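PDB 3K01: Acarbose/maltose binding protein GacH from Streptomyces glaucescens, which serves as an ABC-transporter solute receptor that binds acarbose and an acarbose homolog, and probably also maltose. Local coordinates for residues R89-V95 with Q295-S301; P121-S126 with A363-W368; P137-D141 with L334-R338. One frame throughout, in Å; residues are numbered along the deposited sequence. Where two conformers were deposited one is given.

Contact 1. Residues R89-V95 with Q295-S301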
ATOM      1  N   ARG A  89      10.275 -10.909  -5.070  1.00  9.36           N
ATOM      2  CA  ARG A  89       9.382  -9.735  -5.034  1.00  9.59           C
ATOM      3  C   ARG A  89       8.866  -9.577  -3.596  1.00  9.64           C
ATOM      4  O   ARG A  89       8.309 -10.525  -3.028  1.00 10.23           O
ATOM      5  CB  ARG A  89       8.236  -9.870  -6.021  1.00 10.43           C
ATOM      6  CG  ARG A  89       7.636  -8.540  -6.354  1.00  9.32           C
ATOM      7  CD  ARG A  89       6.293  -8.678  -6.985  1.00 10.58           C
ATOM      8  NE  ARG A  89       5.809  -7.467  -7.636  1.00  8.61           N
ATOM      9  CZ  ARG A  89       4.520  -7.250  -7.911  1.00  8.94           C
ATOM     10  NH1 ARG A  89       3.611  -8.154  -7.566  1.00  9.91           N
ATOM     11  NH2 ARG A  89       4.160  -6.152  -8.547  1.00 10.42           N
ATOM     12  N   THR A  90       9.062  -8.386  -3.025  1.00  8.70           N
ATOM     13  CA  THR A  90       8.882  -8.177  -1.579  0.50  9.20           C
ATOM     14  C   THR A  90       7.896  -7.059  -1.317  1.00  8.67           C
ATOM     15  O   THR A  90       8.094  -5.935  -1.759  1.00  8.05           O
ATOM     16  CB  THR A  90      10.210  -7.802  -0.845  0.50  9.76           C
ATOM     17  OG1 THR A  90      10.874  -6.726  -1.532  0.50  8.78           O
ATOM     18  CG2 THR A  90      11.150  -9.001  -0.741  0.50 11.27           C
ATOM     19  N   GLU A  91       6.804  -7.354  -0.608  1.00  8.55           N
ATOM     20  CA  GLU A  91       5.858  -6.296  -0.302  0.50  8.31           C
ATOM     21  C   GLU A  91       6.586  -5.284   0.578  1.00  8.37           C
ATOM     22  O   GLU A  91       7.576  -5.628   1.223  1.00  7.60           O
ATOM     23  CB  GLU A  91       4.650  -6.896   0.399  0.50  8.71           C
ATOM     24  CG  GLU A  91       3.396  -6.061   0.319  0.50 10.26           C
ATOM     25  CD  GLU A  91       3.123  -5.269   1.587  0.50 13.54           C
ATOM     26  OE1 GLU A  91       3.771  -5.508   2.641  0.50 12.87           O
ATOM     27  OE2 GLU A  91       2.224  -4.406   1.541  0.50 17.55           O
ATOM     28  N   VAL A  92       6.133  -4.030   0.609  1.00  8.25           N
ATOM     29  CA  VAL A  92       6.884  -3.022   1.351  1.00  8.52           C
ATOM     30  C   VAL A  92       7.192  -3.432   2.805  1.00  8.19           C
ATOM     31  O   VAL A  92       8.299  -3.189   3.293  1.00  8.93           O
ATOM     32  CB  VAL A  92       6.249  -1.626   1.307  1.00  8.75           C
ATOM     33  CG1 VAL A  92       6.331  -1.015  -0.105  1.00  9.85           C
ATOM     34  CG2 VAL A  92       4.799  -1.599   1.843  1.00 10.30           C
ATOM     35  N   ALA A  93       6.236  -4.036   3.504  1.00  8.04           N
ATOM     36  CA  ALA A  93       6.453  -4.457   4.903  1.00  8.83           C
ATOM     37  C   ALA A  93       7.352  -5.689   4.983  1.00  8.44           C
ATOM     38  O   ALA A  93       7.965  -5.963   6.023  1.00  9.15           O
ATOM     39  CB  ALA A  93       5.123  -4.756   5.604  1.00  9.78           C
ATOM     40  N   TRP A  94       7.437  -6.455   3.898  1.00  7.77           N
ATOM     41  CA  TRP A  94       8.210  -7.697   3.926  1.00  7.89           C
ATOM     42  C   TRP A  94       9.711  -7.416   3.905  1.00  8.60           C
ATOM     43  O   TRP A  94      10.482  -8.307   4.269  1.00  8.12           O
ATOM     44  CB  TRP A  94       7.871  -8.627   2.771  1.00  8.07           C
ATOM     45  CG  TRP A  94       6.478  -9.162   2.738  1.00  7.98           C
ATOM     46  CD1 TRP A  94       5.445  -8.867   3.587  1.00  9.58           C
ATOM     47  CD2 TRP A  94       5.959 -10.022   1.727  1.00  8.93           C
ATOM     48  NE1 TRP A  94       4.311  -9.532   3.162  1.00 10.31           N
ATOM     49  CE2 TRP A  94       4.604 -10.252   2.028  1.00  9.76           C
ATOM     50  CE3 TRP A  94       6.516 -10.636   0.593  1.00  9.35           C
ATOM     51  CZ2 TRP A  94       3.782 -11.051   1.216  1.00 11.10           C
ATOM     52  CZ3 TRP A  94       5.702 -11.442  -0.206  1.00  8.92           C
ATOM     53  CH2 TRP A  94       4.354 -11.642   0.124  1.00  9.94           C
ATOM     54  N   VAL A  95      10.144  -6.235   3.467  1.00  7.74           N
ATOM     55  CA  VAL A  95      11.575  -5.942   3.474  1.00  7.97           C
ATOM     56  C   VAL A  95      12.122  -6.065   4.889  1.00  7.80           C
ATOM     57  O   VAL A  95      13.079  -6.819   5.104  1.00  8.27           O
ATOM     58  CB  VAL A  95      11.871  -4.565   2.879  1.00  7.89           C
ATOM     59  CG1 VAL A  95      13.381  -4.272   2.953  1.00  9.66           C
ATOM     60  CG2 VAL A  95      11.400  -4.513   1.438  1.00  8.90           C
ATOM     61  N   GLN A 295       0.848   3.407   2.943  1.00  7.73           N
ATOM     62  CA  GLN A 295       1.650   3.061   1.765  1.00  7.54           C
ATOM     63  C   GLN A 295       1.680   1.575   1.533  1.00  7.42           C
ATOM     64  O   GLN A 295       1.976   0.807   2.449  1.00  8.27           O
ATOM     65  CB  GLN A 295       3.080   3.488   2.048  1.00  8.24           C
ATOM     66  CG  GLN A 295       4.064   3.178   0.927  1.00  8.42           C
ATOM     67  CD  GLN A 295       5.479   3.503   1.312  1.00  8.69           C
ATOM     68  OE1 GLN A 295       5.723   4.144   2.320  1.00  9.07           O
ATOM     69  NE2 GLN A 295       6.427   3.098   0.468  1.00  8.40           N
ATOM     70  N   GLY A 296       1.388   1.159   0.302  1.00  7.03           N
ATOM     71  CA  GLY A 296       1.574  -0.216  -0.112  1.00  7.67           C
ATOM     72  C   GLY A 296       2.495  -0.286  -1.321  1.00  6.62           C
ATOM     73  O   GLY A 296       3.106   0.703  -1.737  1.00  7.12           O
ATOM     74  N   GLY A 297       2.581  -1.483  -1.871  1.00  7.81           N
ATOM     75  CA  GLY A 297       3.374  -1.698  -3.080  1.00  7.17           C
ATOM     76  C   GLY A 297       4.374  -2.820  -2.906  1.00  7.57           C
ATOM     77  O   GLY A 297       4.349  -3.589  -1.932  1.00  8.13           O
ATOM     78  N   TRP A 298       5.281  -2.890  -3.874  1.00  6.86           N
ATOM     79  CA  TRP A 298       6.236  -3.992  -3.991  1.00  7.47           C
ATOM     80  C   TRP A 298       7.594  -3.444  -4.326  1.00  6.96           C
ATOM     81  O   TRP A 298       7.720  -2.478  -5.066  1.00  7.10           O
ATOM     82  CB  TRP A 298       5.820  -4.972  -5.110  1.00  7.08           C
ATOM     83  CG  TRP A 298       4.530  -5.704  -4.806  1.00  7.91           C
ATOM     84  CD1 TRP A 298       3.264  -5.294  -5.101  1.00 10.01           C
ATOM     85  CD2 TRP A 298       4.400  -6.919  -4.071  1.00  7.78           C
ATOM     86  NE1 TRP A 298       2.358  -6.208  -4.621  1.00 10.27           N
ATOM     87  CE2 TRP A 298       3.026  -7.219  -3.988  1.00 10.07           C
ATOM     88  CE3 TRP A 298       5.326  -7.817  -3.506  1.00  8.48           C
ATOM     89  CZ2 TRP A 298       2.545  -8.365  -3.343  1.00 11.14           C
ATOM     90  CZ3 TRP A 298       4.855  -8.951  -2.862  1.00 10.46           C
ATOM     91  CH2 TRP A 298       3.469  -9.210  -2.776  1.00 10.83           C
ATOM     92  N   ASN A 299       8.592  -4.147  -3.800  1.00  6.90           N
ATOM     93  CA  ASN A 299      10.006  -3.928  -4.033  1.00  7.26           C
ATOM     94  C   ASN A 299      10.591  -5.231  -4.558  1.00  7.37           C
ATOM     95  O   ASN A 299       9.924  -6.266  -4.622  1.00  7.26           O
ATOM     96  CB  ASN A 299      10.660  -3.504  -2.707  1.00  7.81           C
ATOM     97  CG  ASN A 299      10.141  -2.168  -2.209  1.00  7.17           C
ATOM     98  OD1 ASN A 299       9.726  -1.323  -2.986  1.00  7.30           O
ATOM     99  ND2 ASN A 299      10.182  -1.968  -0.901  1.00  9.23           N
ATOM    100  N   LEU A 300      11.881  -5.180  -4.875  1.00  7.15           N
ATOM    101  CA  LEU A 300      12.648  -6.374  -5.257  1.00  7.04           C
ATOM    102  C   LEU A 300      13.860  -6.496  -4.367  1.00  6.87           C
ATOM    103  O   LEU A 300      14.584  -5.520  -4.161  1.00  7.20           O
ATOM    104  CB  LEU A 300      13.121  -6.273  -6.698  1.00  8.42           C
ATOM    105  CG  LEU A 300      11.972  -6.074  -7.683  1.00  9.15           C
ATOM    106  CD1 LEU A 300      12.344  -5.047  -8.751  1.00 15.04           C
ATOM    107  CD2 LEU A 300      11.527  -7.405  -8.231  1.00 16.23           C
ATOM    108  N   SER A 301      14.053  -7.695  -3.827  1.00  6.87           N
ATOM    109  CA  SER A 301      15.158  -7.966  -2.917  0.50  6.68           C
ATOM    110  C   SER A 301      15.956  -9.162  -3.389  1.00  7.56           C
ATOM    111  O   SER A 301      15.469  -9.993  -4.160  1.00  7.66           O
ATOM    112  CB  SER A 301      14.607  -8.238  -1.524  0.50  6.25           C
ATOM    113  OG  SER A 301      13.935  -7.091  -1.046  0.50  3.78           O
TER
HETATM  114  O   HOH W   1       1.001  -3.542  -0.681  1.00 24.17           O

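Contact 2. Residues P121-S126 with A363-W368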
ATOM      1  N   PRO A 121       9.991   9.397  -2.342  1.00 10.36           N
ATOM      2  CA  PRO A 121      10.725   9.247  -1.068  1.00 10.37           C
ATOM      3  C   PRO A 121      10.183   8.101  -0.199  1.00  9.35           C
ATOM      4  O   PRO A 121      10.947   7.362   0.435  1.00  9.13           O
ATOM      5  CB  PRO A 121      10.542  10.618  -0.396  1.00 10.82           C
ATOM      6  CG  PRO A 121       9.301  11.170  -1.021  1.00 13.62           C
ATOM      7  CD  PRO A 121       9.373  10.726  -2.473  1.00 11.41           C
ATOM      8  N   GLN A 122       8.868   7.909  -0.197  1.00  8.91           N
ATOM      9  CA  GLN A 122       8.304   6.837   0.599  1.00  8.86           C
ATOM     10  C   GLN A 122       8.750   5.465   0.082  1.00  8.07           C
ATOM     11  O   GLN A 122       9.004   4.552   0.846  1.00  8.19           O
ATOM     12  CB  GLN A 122       6.766   6.882   0.606  1.00  9.19           C
ATOM     13  CG  GLN A 122       6.183   8.171   1.158  1.00  8.97           C
ATOM     14  CD  GLN A 122       5.916   9.189   0.057  1.00  8.42           C
ATOM     15  OE1 GLN A 122       6.561   9.178  -1.003  1.00 11.47           O
ATOM     16  NE2 GLN A 122       4.950  10.075   0.298  1.00  8.95           N
ATOM     17  N   ALA A 123       8.777   5.326  -1.245  1.00  7.60           N
ATOM     18  CA  ALA A 123       9.184   4.072  -1.864  1.00  7.98           C
ATOM     19  C   ALA A 123      10.658   3.788  -1.569  1.00  7.76           C
ATOM     20  O   ALA A 123      10.995   2.666  -1.184  1.00  8.25           O
ATOM     21  CB  ALA A 123       8.917   4.110  -3.373  1.00  8.42           C
ATOM     22  N   ALA A 124      11.511   4.805  -1.689  1.00  8.04           N
ATOM     23  CA  ALA A 124      12.916   4.613  -1.283  1.00  8.13           C
ATOM     24  C   ALA A 124      13.039   4.212   0.175  1.00  8.46           C
ATOM     25  O   ALA A 124      13.807   3.311   0.521  1.00  9.29           O
ATOM     26  CB  ALA A 124      13.726   5.875  -1.569  1.00  9.28           C
ATOM     27  N   ALA A 125      12.277   4.876   1.035  1.00  7.99           N
ATOM     28  CA  ALA A 125      12.376   4.575   2.455  1.00  8.26           C
ATOM     29  C   ALA A 125      11.991   3.144   2.790  1.00  7.59           C
ATOM     30  O   ALA A 125      12.552   2.529   3.690  1.00  8.73           O
ATOM     31  CB  ALA A 125      11.533   5.551   3.237  1.00  9.48           C
ATOM     32  N   SER A 126      11.024   2.593   2.046  1.00  7.44           N
ATOM     33  CA  SER A 126      10.553   1.227   2.303  1.00  7.85           C
ATOM     34  C   SER A 126      11.639   0.172   2.024  1.00  7.66           C
ATOM     35  O   SER A 126      11.484  -0.979   2.422  1.00  8.65           O
ATOM     36  CB  SER A 126       9.330   0.887   1.438  1.00  8.16           C
ATOM     37  OG  SER A 126       9.686   0.632   0.077  1.00  8.18           O
ATOM     38  N   ALA A 363       0.915   9.584   0.513  1.00  7.10           N
ATOM     39  CA  ALA A 363       1.293   8.354   1.201  1.00  7.15           C
ATOM     40  C   ALA A 363       2.183   8.629   2.404  1.00  7.46           C
ATOM     41  O   ALA A 363       3.069   9.487   2.350  1.00  8.68           O
ATOM     42  CB  ALA A 363       1.964   7.403   0.230  1.00  7.77           C
ATOM     43  N   VAL A 364       1.954   7.854   3.462  1.00  8.25           N
ATOM     44  CA  VAL A 364       2.738   7.957   4.690  1.00  8.05           C
ATOM     45  C   VAL A 364       3.462   6.638   4.857  1.00  8.32           C
ATOM     46  O   VAL A 364       2.872   5.580   4.712  1.00  8.26           O
ATOM     47  CB  VAL A 364       1.801   8.222   5.918  1.00  7.96           C
ATOM     48  CG1 VAL A 364       2.590   8.184   7.244  1.00  9.65           C
ATOM     49  CG2 VAL A 364       1.085   9.545   5.766  1.00  9.57           C
ATOM     50  N   GLU A 365       4.748   6.717   5.199  1.00  8.31           N
ATOM     51  CA  GLU A 365       5.536   5.525   5.370  1.00  7.83           C
ATOM     52  C   GLU A 365       5.005   4.642   6.490  1.00  8.14           C
ATOM     53  O   GLU A 365       4.497   5.148   7.502  1.00  8.27           O
ATOM     54  CB  GLU A 365       6.966   5.912   5.730  1.00  9.21           C
ATOM     55  CG  GLU A 365       7.744   6.605   4.618  1.00  8.52           C
ATOM     56  CD  GLU A 365       9.136   7.042   5.051  1.00 10.20           C
ATOM     57  OE1 GLU A 365       9.734   6.361   5.900  1.00 11.84           O
ATOM     58  OE2 GLU A 365       9.636   8.068   4.521  1.00 14.15           O
ATOM     59  N   ARG A 366       5.149   3.343   6.323  1.00  9.16           N
ATOM     60  CA  ARG A 366       4.973   2.398   7.427  1.00 10.12           C
ATOM     61  C   ARG A 366       6.150   2.552   8.391  1.00 10.53           C
ATOM     62  O   ARG A 366       7.190   3.091   8.019  1.00 10.24           O
ATOM     63  CB  ARG A 366       5.063   0.957   6.913  1.00 11.66           C
ATOM     64  CG  ARG A 366       4.159   0.609   5.778  1.00 13.46           C
ATOM     65  CD  ARG A 366       2.748   0.249   6.198  1.00 16.03           C
ATOM     66  NE  ARG A 366       2.074  -0.258   5.015  1.00 14.74           N
ATOM     67  CZ  ARG A 366       1.822  -1.530   4.713  1.00 11.79           C
ATOM     68  NH1 ARG A 366       2.036  -2.537   5.566  1.00 14.83           N
ATOM     69  NH2 ARG A 366       1.214  -1.780   3.562  1.00 12.81           N
ATOM     70  N   PRO A 367       6.013   2.019   9.622  1.00 11.11           N
ATOM     71  CA  PRO A 367       7.219   1.821  10.414  1.00 11.28           C
ATOM     72  C   PRO A 367       7.980   0.638   9.810  1.00 10.51           C
ATOM     73  O   PRO A 367       7.444  -0.459   9.673  1.00 10.87           O
ATOM     74  CB  PRO A 367       6.684   1.489  11.824  1.00 12.48           C
ATOM     75  CG  PRO A 367       5.318   1.004  11.605  1.00 12.89           C
ATOM     76  CD  PRO A 367       4.787   1.556  10.307  1.00 12.23           C
ATOM     77  N   TRP A 368       9.249   0.871   9.481  1.00 10.19           N
ATOM     78  CA  TRP A 368      10.015  -0.120   8.739  1.00 10.37           C
ATOM     79  C   TRP A 368      10.731  -1.063   9.695  1.00 10.46           C
ATOM     80  O   TRP A 368      11.968  -1.114   9.758  1.00 11.24           O
ATOM     81  CB  TRP A 368      10.986   0.568   7.775  1.00 10.33           C
ATOM     82  CG  TRP A 368      10.303   1.534   6.863  1.00  9.75           C
ATOM     83  CD1 TRP A 368      10.545   2.872   6.786  1.00 10.63           C
ATOM     84  CD2 TRP A 368       9.246   1.250   5.922  1.00  9.36           C
ATOM     85  NE1 TRP A 368       9.714   3.449   5.842  1.00  9.75           N
ATOM     86  CE2 TRP A 368       8.923   2.483   5.295  1.00  8.43           C
ATOM     87  CE3 TRP A 368       8.564   0.096   5.537  1.00  9.32           C
ATOM     88  CZ2 TRP A 368       7.929   2.593   4.334  1.00 10.36           C
ATOM     89  CZ3 TRP A 368       7.588   0.204   4.567  1.00 10.31           C
ATOM     90  CH2 TRP A 368       7.284   1.461   3.970  1.00  9.82           C
TER

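Contact 3. Residues P137-D141 with L334-R338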
ATOM      1  N   PRO A 137      12.924  -0.255  -5.202  1.00  7.16           N
ATOM      2  CA  PRO A 137      11.463  -0.097  -5.371  1.00  6.88           C
ATOM      3  C   PRO A 137      10.973  -0.541  -6.725  1.00  7.29           C
ATOM      4  O   PRO A 137      11.677  -0.426  -7.738  1.00  8.05           O
ATOM      5  CB  PRO A 137      11.255   1.420  -5.214  1.00  7.70           C
ATOM      6  CG  PRO A 137      12.516   1.924  -4.532  1.00  7.81           C
ATOM      7  CD  PRO A 137      13.587   1.055  -5.158  1.00  7.98           C
ATOM      8  N   GLN A 138       9.733  -1.010  -6.757  1.00  6.56           N
ATOM      9  CA  GLN A 138       9.118  -1.469  -8.003  1.00  6.75           C
ATOM     10  C   GLN A 138       7.792  -0.739  -8.277  1.00  7.05           C
ATOM     11  O   GLN A 138       7.705   0.029  -9.244  1.00  7.66           O
ATOM     12  CB  GLN A 138       8.928  -2.971  -7.994  1.00  7.78           C
ATOM     13  CG  GLN A 138       8.486  -3.517  -9.332  1.00  8.30           C
ATOM     14  CD  GLN A 138       7.981  -4.914  -9.221  1.00  9.02           C
ATOM     15  OE1 GLN A 138       7.135  -5.194  -8.366  1.00  8.89           O
ATOM     16  NE2 GLN A 138       8.503  -5.841 -10.058  1.00  9.68           N
ATOM     17  N   VAL A 139       6.779  -0.939  -7.426  1.00  6.56           N
ATOM     18  CA  VAL A 139       5.499  -0.236  -7.614  1.00  7.19           C
ATOM     19  C   VAL A 139       4.996   0.257  -6.263  1.00  6.86           C
ATOM     20  O   VAL A 139       5.366  -0.269  -5.199  1.00  6.73           O
ATOM     21  CB  VAL A 139       4.416  -1.135  -8.272  1.00  8.01           C
ATOM     22  CG1 VAL A 139       4.792  -1.528  -9.709  1.00  8.94           C
ATOM     23  CG2 VAL A 139       4.165  -2.350  -7.462  1.00  8.43           C
ATOM     24  N   ILE A 140       4.145   1.276  -6.303  1.00  6.70           N
ATOM     25  CA  ILE A 140       3.540   1.851  -5.086  1.00  6.96           C
ATOM     26  C   ILE A 140       2.026   1.868  -5.213  1.00  7.16           C
ATOM     27  O   ILE A 140       1.498   1.947  -6.315  1.00  7.10           O
ATOM     28  CB  ILE A 140       4.083   3.302  -4.843  1.00  7.32           C
ATOM     29  CG1 ILE A 140       3.584   3.928  -3.514  1.00  8.13           C
ATOM     30  CG2 ILE A 140       3.800   4.223  -6.039  1.00  8.75           C
ATOM     31  CD1 ILE A 140       4.499   5.034  -3.004  1.00  8.07           C
ATOM     32  N   ASP A 141       1.340   1.781  -4.078  1.00  6.74           N
ATOM     33  CA  ASP A 141      -0.074   2.108  -4.093  1.00  7.25           C
ATOM     34  C   ASP A 141      -0.463   2.685  -2.730  1.00  7.15           C
ATOM     35  O   ASP A 141       0.375   2.851  -1.827  1.00  7.35           O
ATOM     36  CB  ASP A 141      -0.923   0.900  -4.520  1.00  8.21           C
ATOM     37  CG  ASP A 141      -0.757  -0.283  -3.613  1.00  9.97           C
ATOM     38  OD1 ASP A 141      -0.534  -0.098  -2.400  1.00  9.80           O
ATOM     39  OD2 ASP A 141      -0.848  -1.432  -4.110  1.00 12.82           O
ATOM     40  N   LEU A 334       0.041  -0.558 -13.216  1.00  8.90           N
ATOM     41  CA  LEU A 334       0.616  -0.444 -11.875  1.00  9.26           C
ATOM     42  C   LEU A 334       1.375   0.846 -11.761  1.00  8.32           C
ATOM     43  O   LEU A 334       1.958   1.328 -12.740  1.00 10.13           O
ATOM     44  CB  LEU A 334       1.514  -1.638 -11.570  1.00  9.03           C
ATOM     45  CG  LEU A 334       0.793  -2.979 -11.532  1.00  9.20           C
ATOM     46  CD1 LEU A 334       1.792  -4.125 -11.405  1.00 11.38           C
ATOM     47  CD2 LEU A 334      -0.264  -3.003 -10.405  1.00 13.61           C
ATOM     48  N   LEU A 335       1.413   1.412 -10.567  1.00  7.98           N
ATOM     49  CA  LEU A 335       1.940   2.761 -10.401  1.00  7.46           C
ATOM     50  C   LEU A 335       3.454   2.731 -10.155  1.00  7.41           C
ATOM     51  O   LEU A 335       3.912   2.033  -9.263  1.00  8.18           O
ATOM     52  CB  LEU A 335       1.239   3.483  -9.233  1.00  7.79           C
ATOM     53  CG  LEU A 335      -0.288   3.513  -9.358  1.00  7.35           C
ATOM     54  CD1 LEU A 335      -0.916   3.977  -8.062  1.00 10.85           C
ATOM     55  CD2 LEU A 335      -0.730   4.416 -10.531  1.00 10.83           C
ATOM     56  N   PRO A 336       4.217   3.511 -10.948  1.00  7.39           N
ATOM     57  CA  PRO A 336       5.671   3.466 -10.775  1.00  7.63           C
ATOM     58  C   PRO A 336       6.172   4.141  -9.520  1.00  7.35           C
ATOM     59  O   PRO A 336       5.495   4.984  -8.919  1.00  7.67           O
ATOM     60  CB  PRO A 336       6.207   4.207 -12.002  1.00  9.62           C
ATOM     61  CG  PRO A 336       5.036   4.908 -12.625  1.00 10.21           C
ATOM     62  CD  PRO A 336       3.773   4.427 -12.029  1.00  8.42           C
ATOM     63  N   THR A 337       7.401   3.810  -9.141  1.00  7.91           N
ATOM     64  CA  THR A 337       8.024   4.526  -8.045  1.00  8.22           C
ATOM     65  C   THR A 337       8.969   5.603  -8.524  1.00  8.45           C
ATOM     66  O   THR A 337       9.338   6.483  -7.749  1.00  9.21           O
ATOM     67  CB  THR A 337       8.798   3.596  -7.139  1.00  7.64           C
ATOM     68  OG1 THR A 337       9.889   3.002  -7.879  1.00  8.68           O
ATOM     69  CG2 THR A 337       7.893   2.512  -6.612  1.00  8.04           C
ATOM     70  N   ARG A 338       9.357   5.578  -9.783  1.00  9.13           N
ATOM     71  CA  ARG A 338      10.332   6.571 -10.307  1.00 10.10           C
ATOM     72  C   ARG A 338       9.643   7.846 -10.751  1.00 10.58           C
ATOM     73  O   ARG A 338       8.770   7.793 -11.550  1.00  9.54           O
ATOM     74  CB  ARG A 338      11.088   5.961 -11.479  1.00 10.90           C
ATOM     75  CG  ARG A 338      12.175   4.987 -11.022  1.00 11.41           C
ATOM     76  CD  ARG A 338      12.933   4.406 -12.211  1.00 11.76           C
ATOM     77  NE  ARG A 338      14.035   3.579 -11.767  1.00 12.55           N
ATOM     78  CZ  ARG A 338      15.194   4.081 -11.435  1.00 14.32           C
ATOM     79  NH1 ARG A 338      15.535   5.279 -11.784  1.00 14.53           N
ATOM     80  NH2 ARG A 338      16.042   3.346 -10.802  1.00 16.15           N
TER
HETATM   81  O   HOH W   2       0.848  -0.068  -8.155  1.00 11.19           O

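Contact 1. Residues R89-V95 with Q295-S301
The indole of W298 is gripped on both faces by residues two apart on the neighbouring strand. R89 lays its guanidinium flat on one face, with centres 3.7 Å apart and planes only 5° from parallel. With CG anti to the backbone N and an extended chain up to NE, R89 can reach along the sheet face to W298 and set its charge over the five-membered ring, a cation-pi arrangement. NE and NH1 are bonded to Q138 and T35, which fixes the rotation of the guanidinium. On the opposite face, E91 CB stands 4.1 Å from the centroid of the six-membered ring, a CH-pi contact. The edge of W298 points at the face of W94 in a T-shaped pair, planes at 87°.

T90 and N299 form the antiparallel hydrogen-bonded pair beneath: T90 N to N299 O, and N299 N to T90 O, at 2.8 Å each, the former nearly straight at 177°. Strand 87-91 lies between parallel strand 28-34 and antiparallel strand 293-302, the strand order of type 2 periplasmic binding proteins. V92 belongs to this tight part too: its N reaches G297 O at 3.1 Å, CG1 lies against G297, and CG2 is near Q295 O.

The looser side is confined to the E91 carboxylate, A93 and a water. E91 is the N-cap of helix 92-100; in its modelled conformer OE1 takes the A93 N-H at 3.0 Å, met from above the carboxylate plane. In that same conformer a water rather than a direct hydrogen bond joins the carboxylate to the strand, donating to E91 OE2 (2.7 Å) and accepting from G297 N.

Contact 2. Residues P121-S126 with A363-W368
S126 lies over one face of the W368 indole, its CA 3.5 Å from the centroid of the six-membered ring and 8° off the ring normal, a CH-pi contact. Its CB closes on the ring as well, at 3.3 Å from W368 CH2, while A125 O sits over the pyrrole side of the same face. R366 O, from the segment of W368 itself, is set against the opposite face, so the indole is held between backbone groups.

The plane of that ring also contains its polar contact. W368 NE1 donates at 2.9 Å to E365 OE1, which is met from above the carboxylate plane. Held this way, the E365 carboxylate presses on the methyl of A125, with OE1 3.3 Å from A125 CB.

Q122 slants across E365, its amide plane turned 68° from the carboxylate, and Q122 CG passes E365 CG at 4.1 Å. A bend at chi2 (93°) carries Q122 NE2 to A363 O, a bond of 2.8 Å. Q122 O is taken by Q295 NE2. The arrangement is a short helix, 121-125, packed on the segment leaving the weakly bonded strand 363-364, which pairs in parallel with strand 293-302 in the central sheet of this type 2 solute-binding fold.

Contact 3. Residues P137-D141 with L334-R338
The backbones of 137-141 and 334-337 run 127° apart and meet through one direct hydrogen bond, I140 N to L335 O, 3.1 Å long with 160° at the hydrogen. The same carbonyl oxygen, L335 O, also lies 3.2 Å from V139 CA, in a CA-H...O contact. The other backbone groups of the two bonded residues are joined by a water that donates to I140 O and accepts from L335 N at 2.9 Å.

The side chains fill in around this join. V139 CG1 packs on L334 CB at 3.8 Å, and I140 CG2 lies 3.4 Å from P336 O, an oxygen already bonded to Y342 OH. L335 rests its CB against I140 O and extends from the strand to M352, V353, F356 and V360, so it ties strand 132-148 to helix 351-360.

A classic beta bulge distorts the strand here: Q138 and V139 both face W298 of strand 293-302. Q138 points its CB away from the loop, so that its backbone rather than its side chain faces T337. Loop 334-338, which follows helix 322-332, thus packs on a bulged strand in the core of the solute-binding fold.

T337 closes the P137 end with both of its branches. Its chi1 of 64° puts OG1 between the backbone N and the carbonyl carbon, 3.4 Å from P137 CB, and points CG2 at Q138 O, 3.6 Å away. T337 OG1 is hydrogen-bonded to H119 ND1 and Q325 OE1.

In the fold
All three contacts meet on one mixed sheet. Contact 1 lies with its centre about 10 Å from the centres of both others, while those of contacts 2 and 3 are about 12 Å apart. Strand 293-302 joins contacts 1 and 3, G296 N and D141 O lying 2.9 Å apart. A separate tie runs from strand 87-91, where R89 NE meets Q138 OE1 at 2.7 Å. Contact 2 reaches strand 293-302 through R366 NE, 2.8 Å from Q295 O. Contacts 2 and 3 touch by packing, A123 CB being 3.8 Å from T337 CG2. Along the chain, contact 3 is nested within the loop closed by contact 2. Type 2 receptors as a family generally bind ligand in the cleft between two lobes; none of these distances locates it.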